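Local coordinates for protein fervidolysin (Fervidobacterium pennivorans, PDB 1R6V) that degrades keratin into peptides as a calcium-binding, subtilisin-like serine protease, allowing its bacterium to grow on native feathers, at residues 316-321 with 330-335; 76-81 with 522-527; 229-234 with 242-247. The protein carries 1 engineered substitution. All blocks are in the same frame, centred on the assembly; numbering follows the deposited sequence.

Interaction 1 (316-321 with 330-335); sequences VAALDY and GFSSRS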
ATOM      1  N   VAL A 316      -3.683  13.074  -7.329  1.00  9.33           N
ATOM      2  CA  VAL A 316      -4.394  14.149  -8.008  1.00 10.90           C
ATOM      3  C   VAL A 316      -5.758  14.513  -7.444  1.00 12.08           C
ATOM      4  O   VAL A 316      -6.598  13.641  -7.226  1.00 12.87           O
ATOM      5  CB  VAL A 316      -4.581  13.766  -9.495  1.00 11.64           C
ATOM      6  CG1 VAL A 316      -5.293  14.861 -10.266  1.00 10.75           C
ATOM      7  CG2 VAL A 316      -3.227  13.443 -10.111  1.00 12.29           C
ATOM      8  N   ALA A 317      -5.975  15.805  -7.224  1.00 11.62           N
ATOM      9  CA  ALA A 317      -7.257  16.282  -6.717  1.00 13.18           C
ATOM     10  C   ALA A 317      -8.136  16.768  -7.859  1.00 13.78           C
ATOM     11  O   ALA A 317      -7.649  17.159  -8.918  1.00 11.74           O
ATOM     12  CB  ALA A 317      -7.032  17.413  -5.730  1.00 11.33           C
ATOM     13  N   ALA A 318      -9.447  16.763  -7.634  1.00 10.44           N
ATOM     14  CA  ALA A 318     -10.399  17.214  -8.644  1.00 13.20           C
ATOM     15  C   ALA A 318     -10.686  18.708  -8.486  1.00 13.28           C
ATOM     16  O   ALA A 318     -10.949  19.175  -7.375  1.00 14.82           O
ATOM     17  CB  ALA A 318     -11.691  16.430  -8.507  1.00 14.11           C
ATOM     18  N   LEU A 319     -10.627  19.440  -9.594  1.00 13.66           N
ATOM     19  CA  LEU A 319     -10.898  20.875  -9.580  1.00 13.78           C
ATOM     20  C   LEU A 319     -12.159  21.216 -10.366  1.00 12.84           C
ATOM     21  O   LEU A 319     -12.462  20.616 -11.396  1.00 12.09           O
ATOM     22  CB  LEU A 319      -9.716  21.654 -10.177  1.00 13.78           C
ATOM     23  CG  LEU A 319      -8.372  21.529  -9.458  1.00 12.87           C
ATOM     24  CD1 LEU A 319      -7.328  22.391 -10.175  1.00 13.56           C
ATOM     25  CD2 LEU A 319      -8.532  22.005  -7.999  1.00 14.92           C
ATOM     26  N   ASP A 320     -12.880  22.213  -9.862  1.00 15.21           N
ATOM     27  CA  ASP A 320     -14.105  22.707 -10.476  1.00 17.27           C
ATOM     28  C   ASP A 320     -13.761  24.171 -10.797  1.00 17.29           C
ATOM     29  O   ASP A 320     -12.687  24.658 -10.444  1.00 15.58           O
ATOM     30  CB  ASP A 320     -15.222  22.609  -9.420  1.00 16.23           C
ATOM     31  CG  ASP A 320     -16.605  22.982  -9.947  1.00 21.10           C
ATOM     32  OD1 ASP A 320     -16.793  23.140 -11.169  1.00 20.87           O
ATOM     33  OD2 ASP A 320     -17.525  23.104  -9.104  1.00 23.81           O
ATOM     34  N   TYR A 321     -14.643  24.870 -11.484  1.00 17.96           N
ATOM     35  CA  TYR A 321     -14.394  26.275 -11.765  1.00 17.42           C
ATOM     36  C   TYR A 321     -15.762  26.937 -11.677  1.00 18.36           C
ATOM     37  O   TYR A 321     -16.692  26.524 -12.356  1.00 17.67           O
ATOM     38  CB  TYR A 321     -13.814  26.464 -13.166  1.00 16.86           C
ATOM     39  CG  TYR A 321     -13.459  27.895 -13.467  1.00 19.10           C
ATOM     40  CD1 TYR A 321     -12.219  28.423 -13.098  1.00 19.72           C
ATOM     41  CD2 TYR A 321     -14.384  28.742 -14.090  1.00 20.24           C
ATOM     42  CE1 TYR A 321     -11.902  29.762 -13.341  1.00 21.64           C
ATOM     43  CE2 TYR A 321     -14.082  30.081 -14.338  1.00 22.46           C
ATOM     44  CZ  TYR A 321     -12.840  30.587 -13.963  1.00 24.34           C
ATOM     45  OH  TYR A 321     -12.526  31.914 -14.212  1.00 23.82           O
ATOM     46  N   GLY A 330     -14.663  19.403  -3.897  1.00 38.48           N
ATOM     47  CA  GLY A 330     -15.393  19.188  -2.660  1.00 39.48           C
ATOM     48  C   GLY A 330     -15.362  17.737  -2.230  1.00 39.00           C
ATOM     49  O   GLY A 330     -15.021  17.412  -1.094  1.00 40.56           O
ATOM     50  N   PHE A 331     -15.729  16.855  -3.149  1.00 37.95           N
ATOM     51  CA  PHE A 331     -15.725  15.427  -2.876  1.00 36.82           C
ATOM     52  C   PHE A 331     -14.287  14.919  -2.903  1.00 36.30           C
ATOM     53  O   PHE A 331     -14.019  13.768  -2.562  1.00 36.75           O
ATOM     54  CB  PHE A 331     -16.558  14.702  -3.932  1.00 34.93           C
ATOM     55  CG  PHE A 331     -16.185  15.064  -5.344  1.00 34.86           C
ATOM     56  CD1 PHE A 331     -14.956  14.675  -5.877  1.00 33.21           C
ATOM     57  CD2 PHE A 331     -17.046  15.821  -6.130  1.00 34.17           C
ATOM     58  CE1 PHE A 331     -14.594  15.033  -7.167  1.00 32.31           C
ATOM     59  CE2 PHE A 331     -16.692  16.186  -7.424  1.00 33.19           C
ATOM     60  CZ  PHE A 331     -15.464  15.791  -7.945  1.00 32.63           C
ATOM     61  N   SER A 332     -13.366  15.788  -3.313  1.00 36.11           N
ATOM     62  CA  SER A 332     -11.949  15.437  -3.385  1.00 35.49           C
ATOM     63  C   SER A 332     -11.365  15.375  -1.971  1.00 36.78           C
ATOM     64  O   SER A 332     -11.377  16.371  -1.240  1.00 35.63           O
ATOM     65  CB  SER A 332     -11.200  16.484  -4.224  1.00 35.37           C
ATOM     66  OG  SER A 332      -9.972  15.975  -4.719  1.00 31.25           O
ATOM     67  N   SER A 333     -10.850  14.208  -1.589  1.00 36.85           N
ATOM     68  CA  SER A 333     -10.285  14.039  -0.253  1.00 37.88           C
ATOM     69  C   SER A 333      -9.074  14.933  -0.009  1.00 38.63           C
ATOM     70  O   SER A 333      -8.116  14.940  -0.790  1.00 37.65           O
ATOM     71  CB  SER A 333      -9.912  12.578  -0.021  1.00 38.89           C
ATOM     72  N   ARG A 334      -9.138  15.692   1.084  1.00 38.89           N
ATOM     73  CA  ARG A 334      -8.067  16.602   1.479  1.00 39.92           C
ATOM     74  C   ARG A 334      -6.942  15.806   2.139  1.00 40.15           C
ATOM     75  O   ARG A 334      -7.171  15.068   3.099  1.00 40.81           O
ATOM     76  CB  ARG A 334      -8.611  17.655   2.457  1.00 40.64           C
ATOM     77  CG  ARG A 334      -7.540  18.516   3.117  1.00 42.81           C
ATOM     78  CD  ARG A 334      -8.133  19.609   4.013  1.00 43.94           C
ATOM     79  NE  ARG A 334      -7.080  20.411   4.639  1.00 46.15           N
ATOM     80  CZ  ARG A 334      -7.289  21.537   5.316  1.00 46.20           C
ATOM     81  NH1 ARG A 334      -8.523  22.010   5.463  1.00 47.78           N
ATOM     82  NH2 ARG A 334      -6.261  22.191   5.845  1.00 46.98           N
ATOM     83  N   SER A 335      -5.729  15.959   1.620  1.00 39.45           N
ATOM     84  CA  SER A 335      -4.575  15.246   2.156  1.00 39.41           C
ATOM     85  C   SER A 335      -3.277  15.953   1.794  1.00 38.52           C
ATOM     86  O   SER A 335      -3.146  16.534   0.717  1.00 38.47           O
ATOM     87  CB  SER A 335      -4.553  13.808   1.628  1.00 39.58           C
ATOM     88  OG  SER A 335      -4.637  13.775   0.212  1.00 43.58           O
TER

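Interaction 2 (76-81 with 522-527); sequences QAYDKI and GGYAIA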
ATOM      1  N   GLN A  76      -7.524 -18.829  10.211  1.00 17.75           N
ATOM      2  CA  GLN A  76      -7.125 -20.208  10.444  1.00 17.93           C
ATOM      3  C   GLN A  76      -5.796 -20.515   9.748  1.00 17.14           C
ATOM      4  O   GLN A  76      -4.976 -21.282  10.262  1.00 17.01           O
ATOM      5  CB  GLN A  76      -8.217 -21.157   9.942  1.00 18.63           C
ATOM      6  CG  GLN A  76      -9.522 -21.040  10.705  1.00 22.03           C
ATOM      7  CD  GLN A  76     -10.590 -21.956  10.150  1.00 25.42           C
ATOM      8  OE1 GLN A  76     -10.709 -22.120   8.939  1.00 27.06           O
ATOM      9  NE2 GLN A  76     -11.384 -22.550  11.036  1.00 27.84           N
ATOM     10  N   ALA A  77      -5.578 -19.926   8.570  1.00 16.01           N
ATOM     11  CA  ALA A  77      -4.316 -20.144   7.858  1.00 15.72           C
ATOM     12  C   ALA A  77      -3.178 -19.538   8.681  1.00 15.77           C
ATOM     13  O   ALA A  77      -2.087 -20.104   8.780  1.00 15.51           O
ATOM     14  CB  ALA A  77      -4.363 -19.495   6.450  1.00 14.09           C
ATOM     15  N   TYR A  78      -3.422 -18.367   9.257  1.00 17.20           N
ATOM     16  CA  TYR A  78      -2.402 -17.749  10.098  1.00 18.02           C
ATOM     17  C   TYR A  78      -2.072 -18.707  11.262  1.00 18.70           C
ATOM     18  O   TYR A  78      -0.912 -18.881  11.618  1.00 18.37           O
ATOM     19  CB  TYR A  78      -2.909 -16.434  10.686  1.00 17.10           C
ATOM     20  CG  TYR A  78      -2.823 -15.218   9.793  1.00 15.92           C
ATOM     21  CD1 TYR A  78      -2.698 -15.334   8.404  1.00 15.16           C
ATOM     22  CD2 TYR A  78      -2.882 -13.944  10.346  1.00 14.80           C
ATOM     23  CE1 TYR A  78      -2.629 -14.187   7.585  1.00 15.15           C
ATOM     24  CE2 TYR A  78      -2.819 -12.798   9.545  1.00 15.37           C
ATOM     25  CZ  TYR A  78      -2.690 -12.922   8.169  1.00 12.42           C
ATOM     26  OH  TYR A  78      -2.601 -11.771   7.385  1.00 12.20           O
ATOM     27  N   ASP A  79      -3.092 -19.322  11.852  1.00 20.10           N
ATOM     28  CA  ASP A  79      -2.840 -20.234  12.966  1.00 21.16           C
ATOM     29  C   ASP A  79      -1.967 -21.409  12.556  1.00 22.11           C
ATOM     30  O   ASP A  79      -1.166 -21.893  13.352  1.00 22.41           O
ATOM     31  CB  ASP A  79      -4.151 -20.760  13.561  1.00 21.09           C
ATOM     32  CG  ASP A  79      -4.929 -19.688  14.311  1.00 23.18           C
ATOM     33  OD1 ASP A  79      -4.303 -18.766  14.885  1.00 21.86           O
ATOM     34  OD2 ASP A  79      -6.171 -19.777  14.345  1.00 23.32           O
ATOM     35  N   LYS A  80      -2.121 -21.873  11.316  1.00 22.04           N
ATOM     36  CA  LYS A  80      -1.324 -22.994  10.815  1.00 22.09           C
ATOM     37  C   LYS A  80       0.102 -22.599  10.446  1.00 22.41           C
ATOM     38  O   LYS A  80       0.984 -23.447  10.356  1.00 22.34           O
ATOM     39  CB  LYS A  80      -1.975 -23.592   9.565  1.00 25.45           C
ATOM     40  CG  LYS A  80      -3.240 -24.389   9.817  1.00 29.23           C
ATOM     41  CD  LYS A  80      -2.899 -25.788  10.284  1.00 32.75           C
ATOM     42  CE  LYS A  80      -4.136 -26.661  10.313  1.00 36.07           C
ATOM     43  NZ  LYS A  80      -3.785 -28.105  10.440  1.00 39.11           N
ATOM     44  N   ILE A  81       0.314 -21.304  10.227  1.00 18.25           N
ATOM     45  CA  ILE A  81       1.601 -20.779   9.801  1.00 18.27           C
ATOM     46  C   ILE A  81       2.463 -20.171  10.904  1.00 16.69           C
ATOM     47  O   ILE A  81       3.682 -20.322  10.895  1.00 17.76           O
ATOM     48  CB  ILE A  81       1.394 -19.666   8.729  1.00 17.59           C
ATOM     49  CG1 ILE A  81       0.634 -20.222   7.515  1.00 19.49           C
ATOM     50  CG2 ILE A  81       2.750 -19.097   8.293  1.00 20.00           C
ATOM     51  CD1 ILE A  81       0.160 -19.135   6.533  1.00 13.21           C
ATOM     52  N   GLY A 522      -3.807 -13.591  19.284  1.00 28.65           N
ATOM     53  CA  GLY A 522      -3.758 -14.747  18.410  1.00 25.47           C
ATOM     54  C   GLY A 522      -2.321 -15.132  18.140  1.00 22.81           C
ATOM     55  O   GLY A 522      -2.027 -16.263  17.747  1.00 23.87           O
ATOM     56  N   GLY A 523      -1.417 -14.190  18.380  1.00 20.99           N
ATOM     57  CA  GLY A 523      -0.009 -14.430  18.126  1.00 19.40           C
ATOM     58  C   GLY A 523       0.305 -14.105  16.668  1.00 18.66           C
ATOM     59  O   GLY A 523       1.142 -14.752  16.039  1.00 17.99           O
ATOM     60  N   TYR A 524      -0.362 -13.090  16.126  1.00 18.25           N
ATOM     61  CA  TYR A 524      -0.144 -12.712  14.721  1.00 17.44           C
ATOM     62  C   TYR A 524       0.756 -11.486  14.552  1.00 18.61           C
ATOM     63  O   TYR A 524       1.532 -11.396  13.595  1.00 19.54           O
ATOM     64  CB  TYR A 524      -1.479 -12.430  14.039  1.00 18.34           C
ATOM     65  CG  TYR A 524      -2.524 -13.495  14.267  1.00 19.39           C
ATOM     66  CD1 TYR A 524      -2.233 -14.841  14.062  1.00 21.87           C
ATOM     67  CD2 TYR A 524      -3.797 -13.152  14.709  1.00 22.03           C
ATOM     68  CE1 TYR A 524      -3.196 -15.826  14.301  1.00 22.65           C
ATOM     69  CE2 TYR A 524      -4.765 -14.120  14.948  1.00 23.48           C
ATOM     70  CZ  TYR A 524      -4.459 -15.453  14.745  1.00 24.75           C
ATOM     71  OH  TYR A 524      -5.423 -16.407  14.996  1.00 25.89           O
ATOM     72  N   ALA A 525       0.632 -10.536  15.469  1.00 18.55           N
ATOM     73  CA  ALA A 525       1.434  -9.317  15.415  1.00 17.99           C
ATOM     74  C   ALA A 525       2.869  -9.593  15.836  1.00 17.73           C
ATOM     75  O   ALA A 525       3.169 -10.625  16.425  1.00 17.66           O
ATOM     76  CB  ALA A 525       0.820  -8.244  16.309  1.00 17.56           C
ATOM     77  N   ILE A 526       3.766  -8.669  15.525  1.00 16.23           N
ATOM     78  CA  ILE A 526       5.157  -8.842  15.894  1.00 17.04           C
ATOM     79  C   ILE A 526       5.292  -8.717  17.408  1.00 17.10           C
ATOM     80  O   ILE A 526       6.010  -9.490  18.039  1.00 18.34           O
ATOM     81  CB  ILE A 526       6.026  -7.770  15.249  1.00 14.66           C
ATOM     82  CG1 ILE A 526       6.076  -7.989  13.733  1.00 16.40           C
ATOM     83  CG2 ILE A 526       7.413  -7.794  15.856  1.00 16.50           C
ATOM     84  CD1 ILE A 526       6.670  -9.333  13.317  1.00 16.50           C
ATOM     85  N   ALA A 527       4.612  -7.717  17.962  1.00 17.78           N
ATOM     86  CA  ALA A 527       4.632  -7.453  19.394  1.00 19.22           C
ATOM     87  C   ALA A 527       3.234  -7.698  19.930  1.00 20.54           C
ATOM     88  O   ALA A 527       2.243  -7.391  19.266  1.00 22.08           O
ATOM     89  CB  ALA A 527       5.043  -6.001  19.655  1.00 21.13           C
TER

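Interaction 3 (229-234 with 242-247); sequences IVIFDD and GYVGDD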
ATOM      1  N   ILE A 229      -5.638  -2.478 -18.522  1.00 12.30           N
ATOM      2  CA  ILE A 229      -5.339  -3.489 -17.507  1.00 11.87           C
ATOM      3  C   ILE A 229      -6.634  -3.581 -16.717  1.00 13.48           C
ATOM      4  O   ILE A 229      -7.040  -2.628 -16.048  1.00 11.71           O
ATOM      5  CB  ILE A 229      -4.171  -3.082 -16.565  1.00 13.25           C
ATOM      6  CG1 ILE A 229      -2.897  -2.780 -17.375  1.00 14.94           C
ATOM      7  CG2 ILE A 229      -3.937  -4.203 -15.528  1.00 12.61           C
ATOM      8  CD1 ILE A 229      -2.233  -4.003 -18.090  1.00 13.31           C
ATOM      9  N   VAL A 230      -7.301  -4.726 -16.801  1.00 12.34           N
ATOM     10  CA  VAL A 230      -8.583  -4.872 -16.138  1.00 12.85           C
ATOM     11  C   VAL A 230      -8.471  -5.311 -14.691  1.00 12.60           C
ATOM     12  O   VAL A 230      -8.159  -6.470 -14.416  1.00 13.41           O
ATOM     13  CB  VAL A 230      -9.471  -5.882 -16.917  1.00 11.05           C
ATOM     14  CG1 VAL A 230     -10.860  -5.991 -16.278  1.00 12.38           C
ATOM     15  CG2 VAL A 230      -9.583  -5.434 -18.366  1.00 12.55           C
ATOM     16  N   ILE A 231      -8.706  -4.385 -13.760  1.00 11.83           N
ATOM     17  CA  ILE A 231      -8.659  -4.757 -12.359  1.00 12.20           C
ATOM     18  C   ILE A 231     -10.023  -4.724 -11.672  1.00 12.16           C
ATOM     19  O   ILE A 231     -10.147  -5.168 -10.522  1.00 12.30           O
ATOM     20  CB  ILE A 231      -7.593  -3.949 -11.573  1.00 12.66           C
ATOM     21  CG1 ILE A 231      -7.929  -2.449 -11.539  1.00 12.80           C
ATOM     22  CG2 ILE A 231      -6.229  -4.188 -12.210  1.00 11.91           C
ATOM     23  CD1 ILE A 231      -7.327  -1.753 -10.293  1.00 11.77           C
ATOM     24  N   PHE A 232     -11.022  -4.172 -12.373  1.00 13.15           N
ATOM     25  CA  PHE A 232     -12.409  -4.199 -11.933  1.00 13.52           C
ATOM     26  C   PHE A 232     -13.062  -4.892 -13.108  1.00 13.50           C
ATOM     27  O   PHE A 232     -13.283  -4.316 -14.166  1.00 13.52           O
ATOM     28  CB  PHE A 232     -12.990  -2.810 -11.668  1.00 14.73           C
ATOM     29  CG  PHE A 232     -12.597  -2.289 -10.332  1.00 14.49           C
ATOM     30  CD1 PHE A 232     -11.420  -1.557 -10.181  1.00 15.24           C
ATOM     31  CD2 PHE A 232     -13.326  -2.637  -9.195  1.00 14.84           C
ATOM     32  CE1 PHE A 232     -10.968  -1.190  -8.917  1.00 13.16           C
ATOM     33  CE2 PHE A 232     -12.878  -2.274  -7.921  1.00 16.01           C
ATOM     34  CZ  PHE A 232     -11.694  -1.548  -7.783  1.00 16.18           C
ATOM     35  N   ASP A 233     -13.300  -6.180 -12.899  1.00 14.42           N
ATOM     36  CA  ASP A 233     -13.859  -7.068 -13.900  1.00 15.88           C
ATOM     37  C   ASP A 233     -15.364  -7.247 -13.671  1.00 18.06           C
ATOM     38  O   ASP A 233     -15.976  -6.493 -12.906  1.00 16.97           O
ATOM     39  CB  ASP A 233     -13.097  -8.401 -13.785  1.00 15.86           C
ATOM     40  CG  ASP A 233     -12.999  -9.152 -15.102  1.00 18.11           C
ATOM     41  OD1 ASP A 233     -14.057  -9.457 -15.686  1.00 17.67           O
ATOM     42  OD2 ASP A 233     -11.869  -9.452 -15.551  1.00 17.87           O
ATOM     43  N   ASP A 234     -15.960  -8.232 -14.342  1.00 20.51           N
ATOM     44  CA  ASP A 234     -17.392  -8.498 -14.198  1.00 22.52           C
ATOM     45  C   ASP A 234     -17.637  -9.202 -12.863  1.00 23.00           C
ATOM     46  O   ASP A 234     -17.187 -10.333 -12.665  1.00 23.32           O
ATOM     47  CB  ASP A 234     -17.873  -9.406 -15.336  1.00 23.90           C
ATOM     48  CG  ASP A 234     -19.385  -9.569 -15.352  1.00 25.52           C
ATOM     49  OD1 ASP A 234     -20.031  -9.399 -14.298  1.00 26.35           O
ATOM     50  OD2 ASP A 234     -19.920  -9.880 -16.431  1.00 29.39           O
ATOM     51  N   GLY A 242     -16.307  -6.935  -8.222  1.00 17.61           N
ATOM     52  CA  GLY A 242     -15.531  -7.032  -9.441  1.00 17.82           C
ATOM     53  C   GLY A 242     -14.039  -6.819  -9.249  1.00 16.95           C
ATOM     54  O   GLY A 242     -13.260  -7.078 -10.173  1.00 16.71           O
ATOM     55  N   TYR A 243     -13.633  -6.358  -8.069  1.00 14.83           N
ATOM     56  CA  TYR A 243     -12.202  -6.136  -7.825  1.00 15.17           C
ATOM     57  C   TYR A 243     -11.512  -7.490  -7.961  1.00 16.30           C
ATOM     58  O   TYR A 243     -11.944  -8.465  -7.343  1.00 17.38           O
ATOM     59  CB  TYR A 243     -11.954  -5.575  -6.423  1.00 16.67           C
ATOM     60  CG  TYR A 243     -10.491  -5.308  -6.158  1.00 14.88           C
ATOM     61  CD1 TYR A 243      -9.748  -4.515  -7.033  1.00 14.31           C
ATOM     62  CD2 TYR A 243      -9.849  -5.843  -5.045  1.00 13.87           C
ATOM     63  CE1 TYR A 243      -8.396  -4.259  -6.813  1.00 12.50           C
ATOM     64  CE2 TYR A 243      -8.497  -5.594  -4.810  1.00 11.56           C
ATOM     65  CZ  TYR A 243      -7.777  -4.799  -5.707  1.00 12.18           C
ATOM     66  OH  TYR A 243      -6.433  -4.569  -5.479  1.00 11.92           O
ATOM     67  N   VAL A 244     -10.432  -7.550  -8.742  1.00 15.84           N
ATOM     68  CA  VAL A 244      -9.735  -8.810  -8.978  1.00 14.71           C
ATOM     69  C   VAL A 244      -8.820  -9.268  -7.851  1.00 16.33           C
ATOM     70  O   VAL A 244      -8.353 -10.403  -7.871  1.00 17.37           O
ATOM     71  CB  VAL A 244      -8.927  -8.768 -10.310  1.00 13.00           C
ATOM     72  CG1 VAL A 244      -9.871  -8.493 -11.468  1.00 15.45           C
ATOM     73  CG2 VAL A 244      -7.836  -7.694 -10.251  1.00 12.98           C
ATOM     74  N   GLY A 245      -8.570  -8.402  -6.874  1.00 13.92           N
ATOM     75  CA  GLY A 245      -7.702  -8.781  -5.769  1.00 14.61           C
ATOM     76  C   GLY A 245      -6.334  -8.115  -5.860  1.00 14.57           C
ATOM     77  O   GLY A 245      -5.847  -7.835  -6.960  1.00 14.92           O
ATOM     78  N   ASP A 246      -5.712  -7.876  -4.713  1.00 13.40           N
ATOM     79  CA  ASP A 246      -4.403  -7.223  -4.689  1.00 12.40           C
ATOM     80  C   ASP A 246      -3.352  -8.038  -5.444  1.00 12.32           C
ATOM     81  O   ASP A 246      -2.430  -7.474  -6.057  1.00 12.18           O
ATOM     82  CB  ASP A 246      -3.938  -6.999  -3.252  1.00 12.41           C
ATOM     83  CG  ASP A 246      -4.735  -5.926  -2.520  1.00 12.85           C
ATOM     84  OD1 ASP A 246      -5.419  -5.108  -3.168  1.00 12.29           O
ATOM     85  OD2 ASP A 246      -4.651  -5.896  -1.276  1.00 15.03           O
ATOM     86  N   ASP A 247      -3.483  -9.364  -5.399  1.00 12.17           N
ATOM     87  CA  ASP A 247      -2.552 -10.222  -6.109  1.00 12.66           C
ATOM     88  C   ASP A 247      -2.700 -10.083  -7.626  1.00 12.46           C
ATOM     89  O   ASP A 247      -1.695  -9.959  -8.324  1.00 12.44           O
ATOM     90  CB  ASP A 247      -2.703 -11.700  -5.655  1.00 13.76           C
ATOM     91  CG  ASP A 247      -4.143 -12.205  -5.697  1.00 17.47           C
ATOM     92  OD1 ASP A 247      -5.086 -11.386  -5.714  1.00 16.84           O
ATOM     93  OD2 ASP A 247      -4.331 -13.446  -5.695  1.00 16.20           O
TER

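Interaction 1 (316-321 with 330-335)
A single side-chain hydroxyl joins S332 to the strand at A318: the backbone N of A318 donates to S332 OG at 3.1 Å, in a fairly straight bond with an N-H...O angle of 163°. The same oxygen is 3.4 Å from both A317 CA and A317 CB, so it lies at the N-H edge of the A317-A318 peptide. Next to this polar grip is a small apolar one, in which the methyl of A318 meets the F331 ring obliquely, CB lying 3.5 Å from CE1. S332 reaches the strand because its OG is turned anti to the main-chain nitrogen (chi1 -159°), while F331 has its ring folded back between its own N and carbonyl carbon (chi1 51°), which brings CE1 and CZ to the alanine methyl. The F331 side chain lies about 8 Å from that of S381, the inferred nucleophile of the charge relay system. A hydroxyl thus does here what a backbone carbonyl would do in a regular sheet; the loop touches the strand through F331 and S332, then leaves it. Strand 314-322 runs parallel to 290-294 and 338-343 and antiparallel to 325-328, while helix 380-397 covers V316 through A383 and V387, its first residue T380 touching F331 and S332.

Interaction 2 (76-81 with 522-527)
The ring of Y524 is covered on both faces and met at an edge. Over one face comes the edge of Y78, its CD2 lying 3.9 Å from Y524 CD1, in an edge-to-face (T-shaped) pair with centroids 5.6 Å apart and planes at 67°. Over the other lies the main chain of G522, its carbonyl carbon 3.9 Å above the ring centre, and a side chain on that glycine would run into Y524 CE2. At the edge, in the ring plane, lies D79 OD1, which accepts the phenol proton of Y524 OH at 2.6 Å. The acceptor is met on the syn side, 30° out of the carboxylate plane. Y78 adds its CB, 3.7 Å from Y524 CE1; with CG anti to the carbonyl carbon (chi1 -82°), its ring projects outward from the helix and its hydroxyl bonds G22 O. K82 forms a salt bridge with D79 OD1, probably offsetting its charge, and also bonds G522 O, while K75 NZ gives Y524 OH a second partner. Successive residues of one helix thus hold a single tyrosine by ring and by hydroxyl. The arrangement is a domain interface: helix 74-81 of the propeptide meets a loop of the Ig-like beta-sandwich domain, away from the annotated catalytic and calcium sites.

Interaction 3 (229-234 with 242-247)
V244 is the bump of this contact: with CG1 anti to its carbonyl carbon (chi1 -59°), its forked side chain straddles the carbonyl of I231, CG2 3.4 Å and CG1 3.5 Å from I231 O, and fits between I231 CB and D233 CB. The next projection is Y243, whose CD1 lies over a face of the F232 ring, 3.6 Å from CZ. The two rings are inclined by 38°, neither stacked nor edge-to-face, and F232 CE2 also meets Y243 CB. With an alanine at F232 that face would be gone, and the tyrosine ring is likely to lose part of its packing and its tilt. G242 fits where a larger residue could not, since a CB there would collide with D233 O. V244 N donates to I231 O at 3.0 Å, and D233 N to G242 O at 2.9 Å, a single beta bridge joining the exit of parallel strand 225-230 to the turn before helix 246-258, N-capped at G245. The I231 side chain is about 6 Å from that of D162, an inferred charge-relay residue. Y243 OH donates to the anti lone pair of D246 OD1, 2.6 Å away. The buried carboxylates of D233 and D246 thus divide their charge between arginines, R181 and R98, and nearby N-H and O-H donors.

Overall arrangement
From the N terminus, the chain first supplies helix 74-81 of the propeptide, one half of interaction 2, whose other half comes only at 522-527, in the Ig-like beta-sandwich domain. That long loop encloses both other contacts. Within it, interaction 3 closes a short loop, 229-234 with 242-247, at the end of strand 225-230 and round helix 235-238; interaction 1 then closes another, 316-321 with 330-335, around strand 325-328. These two follow in series without crossing, and both reach the same mixed sheet of the catalytic domain, their centres 25 Å apart. Interactions 1 and 2 lie on opposite sides of the chain's centre. Two local contacts thus lie within the catalytic domain, while one distant contact joins propeptide to sandwich.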